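PDB 2X7Q: possible thiamine biosynthesis enzyme from Candida albicans, which is of unknown function but has the periplasmic binding protein fold and, as a member of the SsuA/TauA family, probably binds a small solute. Local coordinates for residues 62-68 with 206-211; 85-91 with 305-309; 104-109 with 161-165. The protein carries 1 engineered substitution. All coordinates share one frame; numbering follows the deposited sequence.

From the N terminus, the chain lays down strands 17-21 and 46-50 of the first sheet's five before contact 1 opens at the end of helix 55-63 and contact 2 at strand 88-95. Strand 100-106 then enters the second sheet, where contact 3 opens and closes again at the end of helix 155-162, within the span of both longer loops. Contact 1 closes next, as strand 203-208 returns to the first sheet beside strand 88-95, and contact 2 closes last, after helix 296-306. Contacts 1 and 2 therefore cross, and they touch through the neighbouring strands. Contact 3 lies about 38 Å and 40 Å from them, centre to centre, in the other lobe of a two-lobed fold.

Contact 1: residues 62-68 with 206-211; sequences LNSNEVD and ATSSDS. With CA (calcium ion), chain C.
Asp68 meets segment 206-211 with both its backbone and side chain. Its carbonyl O accepts a 2.7 Å hydrogen bond from Thr207 OG1, which arrives nearly along the C=O axis. Its OD1 offers the lone pair facing away from the other carboxylate oxygen to Ser211 OG, at 2.8 Å. The second oxygen, OD2, is taken up by a salt bridge to Lys215 and the backbone N of Lys18, so both carboxylate oxygens have partners. Leu62 CD1 packs on Ala206 CB, the apolar part of the contact.

A water joins the two segments further out: it accepts from Asn65 ND2 at 2.9 Å, donates to Val67 O and lies 2.7 Å from Ser208 OG. That hydroxyl stands between its own N and carbonyl carbon (chi1 64°), where it caps helix 209-214 by accepting from Ser211 N. Asn65, in a Schellman motif closing helix 55-63, turns OD1 to the calcium ion at 2.9 Å; the carboxylate of Asp210, its plane 59° from that amide, faces the same ion, with OD2 3.0 Å from the metal.

Strand 203-208 lies antiparallel between strands 69-73 and 88-95, in the strand order of type II periplasmic binding proteins. The end of one helix and the start of another meet through buried polar groups, and Asp68, with a lysine and donors around it, is probably held as a carboxylate.

Contact 2: residues 85-91 with 305-309; sequences NENIHVL and SNVKK
The imidazole of His89 and the side-chain amide of Asn306 lie stacked, their planes only 10° apart. The amide covers one face of the ring, with the atom modelled as OD1 3.7 Å above the plane and displaced toward the rim. Ser305 O approaches the same ring obliquely, while His89 CD2 rests 3.7 Å from Asn306 CA. Ser209 and Leu212 also touch the imidazole, so the ring sits between segment 305-309 and helix 209-214.

The amide is probably turned over in the model. Its modelled OD1 lies 2.8 Å from Glu86 O and is also close to Ile88 O.

The backbones are more certain. Val90 N donates to Asn306 O at 3.0 Å, and Lys308 N returns a 3.1 Å bond to Val90 O with an N-H...O angle of 170°. Val90 and Val307 consequently form a single parallel beta bridge, laid against the outer edge of strand 88-95. Around it Val90 CB faces Val307 CG1; Val90 continues onto Phe77 and Ile81, and Val307 onto Trp275 and Val279. Beyond the bridge, the aliphatic part of Lys308 runs beside Leu91 in the same direction, with Lys308 CG 3.9 Å from Leu91 CD2; a bend at chi2 (-68°) takes the chain along that leucine.

Before the strand, Asn85 OD1 accepts from Asn87 N at 3.1 Å, an Asx turn within the type I turn 85-88, and Asn85 ND2 is bound by Asp80.

The edge strand gains a short extra partner from the segment following helix 296-306: two backbone bonds set its register, and the His89-Asn306 stack lies next to them. If the amide is turned back, its nitrogen could donate to Glu86 O or Ile88 O, tying the turn 85-88 to segment 305-309.

Contact 3: residues 104-109 with 161-165; sequences STGSNR and SVNLK
Val162 lies against the backbone of strand 100-106, its CG2 3.7 Å from Thr105 C and its CG1 reaching toward Ser104 O. Across the contact the methyl groups rest on peptide groups; Val162 also touches Phe174 of the adjacent strand. Its carbonyl O serves the contact as well: Arg109 NH1 donates to it at 2.7 Å, with the oxygen at the edge of the guanidinium and nearly in its plane, while the donor stands 33° off the carbonyl plane. Bends at chi2 and chi3 of Arg109 fold the arm back to reach it, and Leu164 CD1 covers one face of the group, 4.0 Å above its centre.

This is the C-terminal end of helix 155-162, closed by a Schellman motif at Leu164, set against a strand inside the second sheet of the periplasmic binding protein fold. Arg109 is held further by salt bridges from NH2 to Asp111 and Asp172, and by a second NH1 bond, to Ser171 O.

On the other flank Asn163 reaches back with its amide. OD1 accepts from Ser107 N at 2.8 Å, nearly straight at 161°, and a water that also accepts from Asn108 N donates to it. Gly106 CA lies 3.1 Å from Val162 O, as the lack of a side chain permits, and close to Asn163 OD1. ND2 of the same amide turns to Glu189 O, which fixes its rotation.

Contact 1: residues 62-68 with 206-211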
ATOM      1  N   LEU A  62      11.071   9.088  -2.962  1.00 12.22           N
ATOM      2  CA  LEU A  62      10.485  10.420  -3.047  1.00 13.14           C
ATOM      3  C   LEU A  62      11.378  11.437  -2.346  1.00 12.90           C
ATOM      4  O   LEU A  62      11.526  12.568  -2.806  1.00 12.62           O
ATOM      5  CB  LEU A  62       9.086  10.438  -2.427  1.00 12.40           C
ATOM      6  CG  LEU A  62       8.011   9.617  -3.139  1.00 11.86           C
ATOM      7  CD1 LEU A  62       6.691   9.704  -2.390  1.00 10.40           C
ATOM      8  CD2 LEU A  62       7.847  10.090  -4.574  1.00 11.78           C
ATOM      9  N   ASN A  63      11.977  11.021  -1.235  1.00 12.88           N
ATOM     10  CA  ASN A  63      12.860  11.888  -0.464  1.00 12.89           C
ATOM     11  C   ASN A  63      14.150  12.220  -1.204  1.00 12.49           C
ATOM     12  O   ASN A  63      14.679  13.321  -1.074  1.00 12.48           O
ATOM     13  CB  ASN A  63      13.182  11.253   0.891  1.00 13.58           C
ATOM     14  CG  ASN A  63      11.975  11.185   1.808  1.00 13.69           C
ATOM     15  OD1 ASN A  63      10.940  11.793   1.537  1.00 13.60           O
ATOM     16  ND2 ASN A  63      12.107  10.446   2.904  1.00 13.71           N
ATOM     17  N   SER A  64      14.651  11.264  -1.978  1.00 11.73           N
ATOM     18  CA  SER A  64      15.894  11.450  -2.719  1.00 12.58           C
ATOM     19  C   SER A  64      15.633  11.974  -4.130  1.00 12.20           C
ATOM     20  O   SER A  64      16.567  12.180  -4.906  1.00 12.47           O
ATOM     21  CB  SER A  64      16.682  10.140  -2.782  1.00 12.21           C
ATOM     22  OG  SER A  64      15.920   9.120  -3.402  1.00 13.47           O
ATOM     23  N   ASN A  65      14.358  12.185  -4.449  1.00 12.07           N
ATOM     24  CA  ASN A  65      13.951  12.679  -5.763  1.00 12.96           C
ATOM     25  C   ASN A  65      14.287  11.720  -6.902  1.00 12.21           C
ATOM     26  O   ASN A  65      14.362  12.127  -8.062  1.00 12.24           O
ATOM     27  CB  ASN A  65      14.556  14.056  -6.043  1.00 11.99           C
ATOM     28  CG  ASN A  65      14.098  15.105  -5.056  1.00 14.28           C
ATOM     29  OD1 ASN A  65      14.877  15.960  -4.643  1.00 12.73           O
ATOM     30  ND2 ASN A  65      12.827  15.050  -4.676  1.00 14.53           N
ATOM     31  N   GLU A  66      14.493  10.449  -6.573  1.00 12.28           N
ATOM     32  CA  GLU A  66      14.752   9.440  -7.593  1.00 13.65           C
ATOM     33  C   GLU A  66      13.500   9.195  -8.422  1.00 13.01           C
ATOM     34  O   GLU A  66      13.582   8.811  -9.588  1.00 14.58           O
ATOM     35  CB  GLU A  66      15.236   8.137  -6.957  1.00 13.97           C
ATOM     36  CG  GLU A  66      16.581   8.263  -6.252  1.00 15.80           C
ATOM     37  CD  GLU A  66      17.067   6.939  -5.690  1.00 17.27           C
ATOM     38  OE1 GLU A  66      17.022   5.926  -6.422  1.00 18.84           O
ATOM     39  OE2 GLU A  66      17.497   6.912  -4.516  1.00 20.65           O
ATOM     40  N   VAL A  67      12.341   9.428  -7.812  1.00 12.47           N
ATOM     41  CA  VAL A  67      11.066   9.290  -8.504  1.00 13.27           C
ATOM     42  C   VAL A  67      10.159  10.474  -8.190  1.00 12.58           C
ATOM     43  O   VAL A  67      10.308  11.125  -7.156  1.00 12.57           O
ATOM     44  CB  VAL A  67      10.348   7.984  -8.125  1.00 12.50           C
ATOM     45  CG1 VAL A  67      11.209   6.782  -8.474  1.00 12.87           C
ATOM     46  CG2 VAL A  67       9.996   7.985  -6.645  1.00 12.55           C
ATOM     47  N   ASP A  68       9.218  10.742  -9.089  1.00 12.72           N
ATOM     48  CA  ASP A  68       8.306  11.867  -8.939  1.00 12.13           C
ATOM     49  C   ASP A  68       7.013  11.454  -8.243  1.00 11.33           C
ATOM     50  O   ASP A  68       6.443  12.220  -7.466  1.00 11.82           O
ATOM     51  CB  ASP A  68       7.989  12.475 -10.305  1.00 13.20           C
ATOM     52  CG  ASP A  68       9.231  12.947 -11.035  1.00 13.89           C
ATOM     53  OD1 ASP A  68       9.899  13.873 -10.535  1.00 15.00           O
ATOM     54  OD2 ASP A  68       9.536  12.397 -12.115  1.00 14.15           O
ATOM     55  N   ALA A 206       1.018   9.353  -4.127  1.00  9.92           N
ATOM     56  CA  ALA A 206       1.796  10.366  -3.422  1.00 10.21           C
ATOM     57  C   ALA A 206       2.897  10.968  -4.290  1.00 10.62           C
ATOM     58  O   ALA A 206       3.330  10.364  -5.275  1.00 10.22           O
ATOM     59  CB  ALA A 206       2.382   9.793  -2.139  1.00 10.50           C
ATOM     60  N   THR A 207       3.345  12.159  -3.906  1.00 10.87           N
ATOM     61  CA  THR A 207       4.417  12.846  -4.614  1.00 11.51           C
ATOM     62  C   THR A 207       5.249  13.662  -3.632  1.00 11.91           C
ATOM     63  O   THR A 207       4.930  13.727  -2.444  1.00 12.20           O
ATOM     64  CB  THR A 207       3.862  13.779  -5.707  1.00 10.66           C
ATOM     65  OG1 THR A 207       4.942  14.297  -6.493  1.00 13.08           O
ATOM     66  CG2 THR A 207       3.091  14.932  -5.084  1.00 11.50           C
ATOM     67  N   SER A 208       6.314  14.280  -4.128  1.00 11.56           N
ATOM     68  CA  SER A 208       7.175  15.109  -3.297  1.00 12.85           C
ATOM     69  C   SER A 208       6.872  16.584  -3.520  1.00 14.48           C
ATOM     70  O   SER A 208       6.195  16.946  -4.483  1.00 13.17           O
ATOM     71  CB  SER A 208       8.642  14.826  -3.607  1.00 14.27           C
ATOM     72  OG  SER A 208       8.959  15.188  -4.938  1.00 14.05           O
ATOM     73  N   SER A 209       7.369  17.429  -2.622  1.00 15.28           N
ATOM     74  CA  SER A 209       7.176  18.869  -2.742  1.00 15.16           C
ATOM     75  C   SER A 209       7.854  19.395  -4.001  1.00 15.17           C
ATOM     76  O   SER A 209       7.364  20.328  -4.639  1.00 16.41           O
ATOM     77  CB  SER A 209       7.717  19.592  -1.506  1.00 15.01           C
ATOM     78  OG  SER A 209       6.973  19.256  -0.348  1.00 16.40           O
ATOM     79  N   ASP A 210       8.984  18.789  -4.352  1.00 15.73           N
ATOM     80  CA  ASP A 210       9.714  19.165  -5.556  1.00 15.94           C
ATOM     81  C   ASP A 210       8.867  18.942  -6.806  1.00 15.39           C
ATOM     82  O   ASP A 210       8.607  19.873  -7.568  1.00 17.19           O
ATOM     83  CB  ASP A 210      11.014  18.364  -5.663  1.00 15.43           C
ATOM     84  CG  ASP A 210      12.027  18.746  -4.603  1.00 19.73           C
ATOM     85  OD1 ASP A 210      13.037  19.391  -4.955  1.00 19.90           O
ATOM     86  OD2 ASP A 210      11.810  18.409  -3.421  1.00 19.39           O
ATOM     87  N   SER A 211       8.440  17.700  -7.005  1.00 15.73           N
ATOM     88  CA  SER A 211       7.685  17.319  -8.192  1.00 15.22           C
ATOM     89  C   SER A 211       6.333  18.024  -8.281  1.00 15.59           C
ATOM     90  O   SER A 211       5.852  18.319  -9.374  1.00 15.69           O
ATOM     91  CB  SER A 211       7.488  15.802  -8.235  1.00 14.00           C
ATOM     92  OG  SER A 211       8.730  15.125  -8.269  1.00 15.06           O
TER
HETATM   93 CA    CA C1308      14.768  18.142  -2.740  1.00 20.52          CA
HETATM   94  O   HOH W   1      10.785  13.564  -6.038  1.00 14.11           O

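Contact 2: residues 85-91 with 305-309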
ATOM      1  N   ASN A  85       7.174  14.676   8.019  1.00 12.99           N
ATOM      2  CA  ASN A  85       7.689  14.769   6.656  1.00 14.16           C
ATOM      3  C   ASN A  85       6.821  15.694   5.808  1.00 14.37           C
ATOM      4  O   ASN A  85       5.888  15.248   5.145  1.00 13.50           O
ATOM      5  CB  ASN A  85       7.807  13.387   6.008  1.00 13.38           C
ATOM      6  CG  ASN A  85       8.608  13.416   4.719  1.00 14.97           C
ATOM      7  OD1 ASN A  85       8.791  14.469   4.110  1.00 14.82           O
ATOM      8  ND2 ASN A  85       9.091  12.255   4.299  1.00 14.81           N
ATOM      9  N   GLU A  86       7.136  16.985   5.841  1.00 15.01           N
ATOM     10  CA  GLU A  86       6.331  17.994   5.163  1.00 15.62           C
ATOM     11  C   GLU A  86       6.608  18.041   3.665  1.00 15.10           C
ATOM     12  O   GLU A  86       6.055  18.879   2.954  1.00 15.39           O
ATOM     13  CB  GLU A  86       6.557  19.376   5.786  1.00 16.60           C
ATOM     14  CG  GLU A  86       7.851  20.064   5.368  1.00 18.26           C
ATOM     15  CD  GLU A  86       9.060  19.609   6.167  1.00 20.66           C
ATOM     16  OE1 GLU A  86       9.008  18.516   6.764  1.00 18.36           O
ATOM     17  OE2 GLU A  86      10.070  20.342   6.185  1.00 21.25           O
ATOM     18  N   ASN A  87       7.458  17.138   3.190  1.00 14.37           N
ATOM     19  CA  ASN A  87       7.788  17.079   1.770  1.00 15.85           C
ATOM     20  C   ASN A  87       7.109  15.913   1.062  1.00 14.21           C
ATOM     21  O   ASN A  87       7.438  15.588  -0.078  1.00 15.04           O
ATOM     22  CB  ASN A  87       9.304  17.037   1.569  1.00 16.29           C
ATOM     23  CG  ASN A  87       9.970  18.356   1.911  1.00 18.49           C
ATOM     24  OD1 ASN A  87       9.399  19.427   1.698  1.00 18.84           O
ATOM     25  ND2 ASN A  87      11.182  18.288   2.447  1.00 16.46           N
ATOM     26  N   ILE A  88       6.153  15.292   1.747  1.00 13.84           N
ATOM     27  CA  ILE A  88       5.352  14.225   1.158  1.00 13.88           C
ATOM     28  C   ILE A  88       3.904  14.679   1.017  1.00 12.15           C
ATOM     29  O   ILE A  88       3.307  15.183   1.970  1.00 12.56           O
ATOM     30  CB  ILE A  88       5.401  12.943   2.009  1.00 14.21           C
ATOM     31  CG1 ILE A  88       6.808  12.341   1.986  1.00 14.29           C
ATOM     32  CG2 ILE A  88       4.393  11.927   1.498  1.00 13.85           C
ATOM     33  CD1 ILE A  88       7.244  11.867   0.617  1.00 14.27           C
ATOM     34  N   HIS A  89       3.344  14.501  -0.176  1.00 11.89           N
ATOM     35  CA  HIS A  89       1.974  14.923  -0.446  1.00 11.46           C
ATOM     36  C   HIS A  89       1.104  13.777  -0.954  1.00 10.43           C
ATOM     37  O   HIS A  89       1.450  13.106  -1.927  1.00 10.36           O
ATOM     38  CB  HIS A  89       1.958  16.073  -1.456  1.00 11.61           C
ATOM     39  CG  HIS A  89       2.435  17.377  -0.898  1.00 13.15           C
ATOM     40  ND1 HIS A  89       3.772  17.698  -0.789  1.00 13.55           N
ATOM     41  CD2 HIS A  89       1.754  18.446  -0.424  1.00 12.67           C
ATOM     42  CE1 HIS A  89       3.892  18.905  -0.270  1.00 13.38           C
ATOM     43  NE2 HIS A  89       2.683  19.382  -0.038  1.00 14.19           N
ATOM     44  N   VAL A  90      -0.025  13.562  -0.287  1.00  9.12           N
ATOM     45  CA  VAL A  90      -1.007  12.585  -0.739  1.00  9.50           C
ATOM     46  C   VAL A  90      -1.999  13.258  -1.681  1.00  9.10           C
ATOM     47  O   VAL A  90      -2.818  14.074  -1.253  1.00 10.43           O
ATOM     48  CB  VAL A  90      -1.771  11.956   0.441  1.00  9.08           C
ATOM     49  CG1 VAL A  90      -2.833  10.992  -0.068  1.00  8.64           C
ATOM     50  CG2 VAL A  90      -0.807  11.246   1.381  1.00  9.14           C
ATOM     51  N   LEU A  91      -1.922  12.909  -2.960  1.00  9.70           N
ATOM     52  CA  LEU A  91      -2.712  13.576  -3.990  1.00  9.07           C
ATOM     53  C   LEU A  91      -4.133  13.032  -4.108  1.00 10.41           C
ATOM     54  O   LEU A  91      -5.098  13.797  -4.122  1.00  9.80           O
ATOM     55  CB  LEU A  91      -2.005  13.482  -5.343  1.00 10.17           C
ATOM     56  CG  LEU A  91      -0.618  14.120  -5.414  1.00  9.45           C
ATOM     57  CD1 LEU A  91       0.013  13.879  -6.774  1.00 10.02           C
ATOM     58  CD2 LEU A  91      -0.700  15.606  -5.112  1.00 12.37           C
ATOM     59  N   SER A 305      -2.080  20.214   5.570  1.00 14.89           N
ATOM     60  CA  SER A 305      -1.203  20.954   4.668  1.00 15.19           C
ATOM     61  C   SER A 305      -0.648  20.080   3.546  1.00 14.84           C
ATOM     62  O   SER A 305      -0.259  20.587   2.493  1.00 16.26           O
ATOM     63  CB  SER A 305      -0.048  21.595   5.444  1.00 16.54           C
ATOM     64  OG  SER A 305      -0.518  22.505   6.419  1.00 19.08           O
ATOM     65  N   ASN A 306      -0.611  18.770   3.772  1.00 13.68           N
ATOM     66  CA  ASN A 306      -0.002  17.851   2.817  1.00 13.55           C
ATOM     67  C   ASN A 306      -0.960  16.808   2.241  1.00 12.55           C
ATOM     68  O   ASN A 306      -0.547  15.939   1.474  1.00 10.64           O
ATOM     69  CB  ASN A 306       1.216  17.156   3.438  1.00 12.51           C
ATOM     70  CG  ASN A 306       2.374  18.109   3.681  1.00 13.85           C
ATOM     71  OD1 ASN A 306       3.512  17.827   3.305  1.00 15.02           O
ATOM     72  ND2 ASN A 306       2.090  19.240   4.313  1.00 12.94           N
ATOM     73  N   VAL A 307      -2.235  16.891   2.613  1.00 11.95           N
ATOM     74  CA  VAL A 307      -3.243  15.997   2.051  1.00 12.58           C
ATOM     75  C   VAL A 307      -4.268  16.784   1.237  1.00 13.05           C
ATOM     76  O   VAL A 307      -5.004  17.612   1.778  1.00 13.76           O
ATOM     77  CB  VAL A 307      -3.964  15.175   3.138  1.00 12.72           C
ATOM     78  CG1 VAL A 307      -4.949  14.207   2.500  1.00 11.71           C
ATOM     79  CG2 VAL A 307      -2.955  14.421   3.991  1.00 11.73           C
ATOM     80  N   LYS A 308      -4.307  16.518  -0.064  1.00 13.65           N
ATOM     81  CA  LYS A 308      -5.163  17.259  -0.987  1.00 14.06           C
ATOM     82  C   LYS A 308      -6.651  17.143  -0.659  1.00 14.33           C
ATOM     83  O   LYS A 308      -7.146  16.058  -0.351  1.00 13.57           O
ATOM     84  CB  LYS A 308      -4.914  16.801  -2.426  1.00 13.59           C
ATOM     85  CG  LYS A 308      -3.590  17.272  -3.017  1.00 14.22           C
ATOM     86  CD  LYS A 308      -3.588  18.777  -3.230  1.00 17.27           C
ATOM     87  CE  LYS A 308      -2.307  19.240  -3.907  1.00 19.33           C
ATOM     88  NZ  LYS A 308      -2.333  20.705  -4.179  1.00 22.69           N
ATOM     89  N   LYS A 309      -7.355  18.270  -0.721  1.00 15.32           N
ATOM     90  CA  LYS A 309      -8.806  18.280  -0.588  1.00 15.43           C
ATOM     91  C   LYS A 309      -9.441  18.761  -1.888  1.00 15.47           C
ATOM     92  O   LYS A 309     -10.645  19.007  -1.957  1.00 14.05           O
ATOM     93  CB  LYS A 309      -9.245  19.159   0.585  1.00 16.71           C
ATOM     94  CG  LYS A 309      -8.963  18.545   1.951  1.00 17.93           C
ATOM     95  CD  LYS A 309      -9.765  19.227   3.054  1.00 19.81           C
ATOM     96  CE  LYS A 309      -9.201  20.598   3.403  1.00 21.87           C
ATOM     97  NZ  LYS A 309      -7.868  20.503   4.067  1.00 22.30           N
TER

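Contact 3: residues 104-109 with 161-165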
ATOM      1  N   SER A 104       0.005 -15.079   9.730  1.00  8.31           N
ATOM      2  CA  SER A 104       0.511 -16.419   9.451  1.00  9.21           C
ATOM      3  C   SER A 104       1.501 -16.904  10.505  1.00  8.77           C
ATOM      4  O   SER A 104       2.125 -16.104  11.202  1.00  9.22           O
ATOM      5  CB  SER A 104       1.174 -16.462   8.073  1.00  9.46           C
ATOM      6  OG  SER A 104       0.289 -16.019   7.061  1.00  9.15           O
ATOM      7  N   THR A 105       1.632 -18.223  10.609  1.00  8.67           N
ATOM      8  CA  THR A 105       2.626 -18.837  11.479  1.00  9.67           C
ATOM      9  C   THR A 105       3.168 -20.094  10.812  1.00 10.43           C
ATOM     10  O   THR A 105       2.743 -20.453   9.714  1.00  9.88           O
ATOM     11  CB  THR A 105       2.040 -19.189  12.859  1.00  9.44           C
ATOM     12  OG1 THR A 105       3.087 -19.632  13.733  1.00 10.45           O
ATOM     13  CG2 THR A 105       0.991 -20.283  12.736  1.00 10.97           C
ATOM     14  N   GLY A 106       4.109 -20.758  11.476  1.00 10.02           N
ATOM     15  CA  GLY A 106       4.706 -21.969  10.943  1.00 11.16           C
ATOM     16  C   GLY A 106       3.684 -23.052  10.656  1.00 12.26           C
ATOM     17  O   GLY A 106       2.559 -22.998  11.150  1.00 12.00           O
ATOM     18  N   SER A 107       4.078 -24.039   9.857  1.00 11.80           N
ATOM     19  CA  SER A 107       3.193 -25.141   9.503  1.00 12.86           C
ATOM     20  C   SER A 107       2.905 -26.030  10.709  1.00 15.28           C
ATOM     21  O   SER A 107       1.779 -26.493  10.893  1.00 15.85           O
ATOM     22  CB  SER A 107       3.800 -25.972   8.373  1.00 13.73           C
ATOM     23  OG  SER A 107       5.045 -26.524   8.752  1.00 15.96           O
ATOM     24  N   ASN A 108       3.928 -26.261  11.526  1.00 15.59           N
ATOM     25  CA  ASN A 108       3.788 -27.080  12.723  1.00 17.52           C
ATOM     26  C   ASN A 108       4.217 -26.331  13.979  1.00 17.72           C
ATOM     27  O   ASN A 108       5.345 -26.488  14.450  1.00 17.43           O
ATOM     28  CB  ASN A 108       4.595 -28.372  12.588  1.00 18.01           C
ATOM     29  CG  ASN A 108       4.394 -29.309  13.766  1.00 23.98           C
ATOM     30  OD1 ASN A 108       3.290 -29.802  13.999  1.00 27.37           O
ATOM     31  ND2 ASN A 108       5.465 -29.565  14.510  1.00 26.35           N
ATOM     32  N   ARG A 109       3.314 -25.518  14.519  1.00 15.75           N
ATOM     33  CA  ARG A 109       3.608 -24.740  15.717  1.00 14.41           C
ATOM     34  C   ARG A 109       2.564 -24.980  16.806  1.00 14.63           C
ATOM     35  O   ARG A 109       1.520 -24.330  16.825  1.00 13.84           O
ATOM     36  CB  ARG A 109       3.673 -23.249  15.382  1.00 13.10           C
ATOM     37  CG  ARG A 109       4.765 -22.873  14.400  1.00 12.90           C
ATOM     38  CD  ARG A 109       6.145 -23.053  15.006  1.00 13.20           C
ATOM     39  NE  ARG A 109       6.312 -22.259  16.220  1.00 12.91           N
ATOM     40  CZ  ARG A 109       6.684 -20.982  16.231  1.00 12.81           C
ATOM     41  NH1 ARG A 109       6.929 -20.349  15.094  1.00 11.14           N
ATOM     42  NH2 ARG A 109       6.808 -20.336  17.382  1.00 12.53           N
ATOM     43  N   SER A 161      11.104 -17.857   9.040  1.00 13.03           N
ATOM     44  CA  SER A 161      11.196 -17.464  10.443  1.00 12.82           C
ATOM     45  C   SER A 161      10.129 -18.134  11.302  1.00 12.96           C
ATOM     46  O   SER A 161      10.438 -18.726  12.335  1.00 12.23           O
ATOM     47  CB  SER A 161      11.092 -15.948  10.573  1.00 12.93           C
ATOM     48  OG  SER A 161      11.117 -15.555  11.930  1.00 13.33           O
ATOM     49  N   VAL A 162       8.875 -18.038  10.870  1.00 11.83           N
ATOM     50  CA  VAL A 162       7.769 -18.630  11.613  1.00 11.25           C
ATOM     51  C   VAL A 162       7.845 -20.152  11.598  1.00 11.85           C
ATOM     52  O   VAL A 162       7.206 -20.824  12.407  1.00 10.89           O
ATOM     53  CB  VAL A 162       6.403 -18.168  11.072  1.00 10.57           C
ATOM     54  CG1 VAL A 162       6.197 -16.687  11.348  1.00 10.82           C
ATOM     55  CG2 VAL A 162       6.290 -18.464   9.586  1.00 10.81           C
ATOM     56  N   ASN A 163       8.628 -20.690  10.668  1.00 11.67           N
ATOM     57  CA  ASN A 163       8.871 -22.125  10.611  1.00 12.36           C
ATOM     58  C   ASN A 163      10.138 -22.502  11.372  1.00 13.28           C
ATOM     59  O   ASN A 163      10.561 -23.658  11.361  1.00 12.48           O
ATOM     60  CB  ASN A 163       8.956 -22.603   9.159  1.00 12.34           C
ATOM     61  CG  ASN A 163       7.591 -22.784   8.528  1.00 11.99           C
ATOM     62  OD1 ASN A 163       6.722 -23.453   9.085  1.00 11.13           O
ATOM     63  ND2 ASN A 163       7.396 -22.191   7.359  1.00 12.00           N
ATOM     64  N   LEU A 164      10.739 -21.511  12.024  1.00 12.11           N
ATOM     65  CA  LEU A 164      11.935 -21.722  12.831  1.00 14.39           C
ATOM     66  C   LEU A 164      13.040 -22.399  12.031  1.00 15.84           C
ATOM     67  O   LEU A 164      13.691 -23.325  12.515  1.00 16.53           O
ATOM     68  CB  LEU A 164      11.598 -22.543  14.078  1.00 14.48           C
ATOM     69  CG  LEU A 164      10.487 -21.978  14.966  1.00 13.27           C
ATOM     70  CD1 LEU A 164      10.262 -22.876  16.177  1.00 14.77           C
ATOM     71  CD2 LEU A 164      10.815 -20.561  15.402  1.00 12.83           C
ATOM     72  N   LYS A 165      13.248 -21.928  10.807  1.00 14.75           N
ATOM     73  CA  LYS A 165      14.286 -22.471   9.940  1.00 16.90           C
ATOM     74  C   LYS A 165      15.651 -21.914  10.327  1.00 18.72           C
ATOM     75  O   LYS A 165      15.747 -20.859  10.957  1.00 18.10           O
ATOM     76  CB  LYS A 165      13.982 -22.142   8.478  1.00 15.64           C
ATOM     77  CG  LYS A 165      12.593 -22.556   8.023  1.00 17.31           C
ATOM     78  CD  LYS A 165      12.433 -24.064   8.008  1.00 19.79           C
ATOM     79  CE  LYS A 165      13.310 -24.700   6.942  1.00 22.43           C
ATOM     80  NZ  LYS A 165      12.969 -24.199   5.581  1.00 22.37           N
TER
HETATM   81  O   HOH W   2       6.423 -25.533   6.460  1.00 13.29           O
HETATM   82  O   HOH W   3       6.696 -25.000  11.528  1.00 14.59           O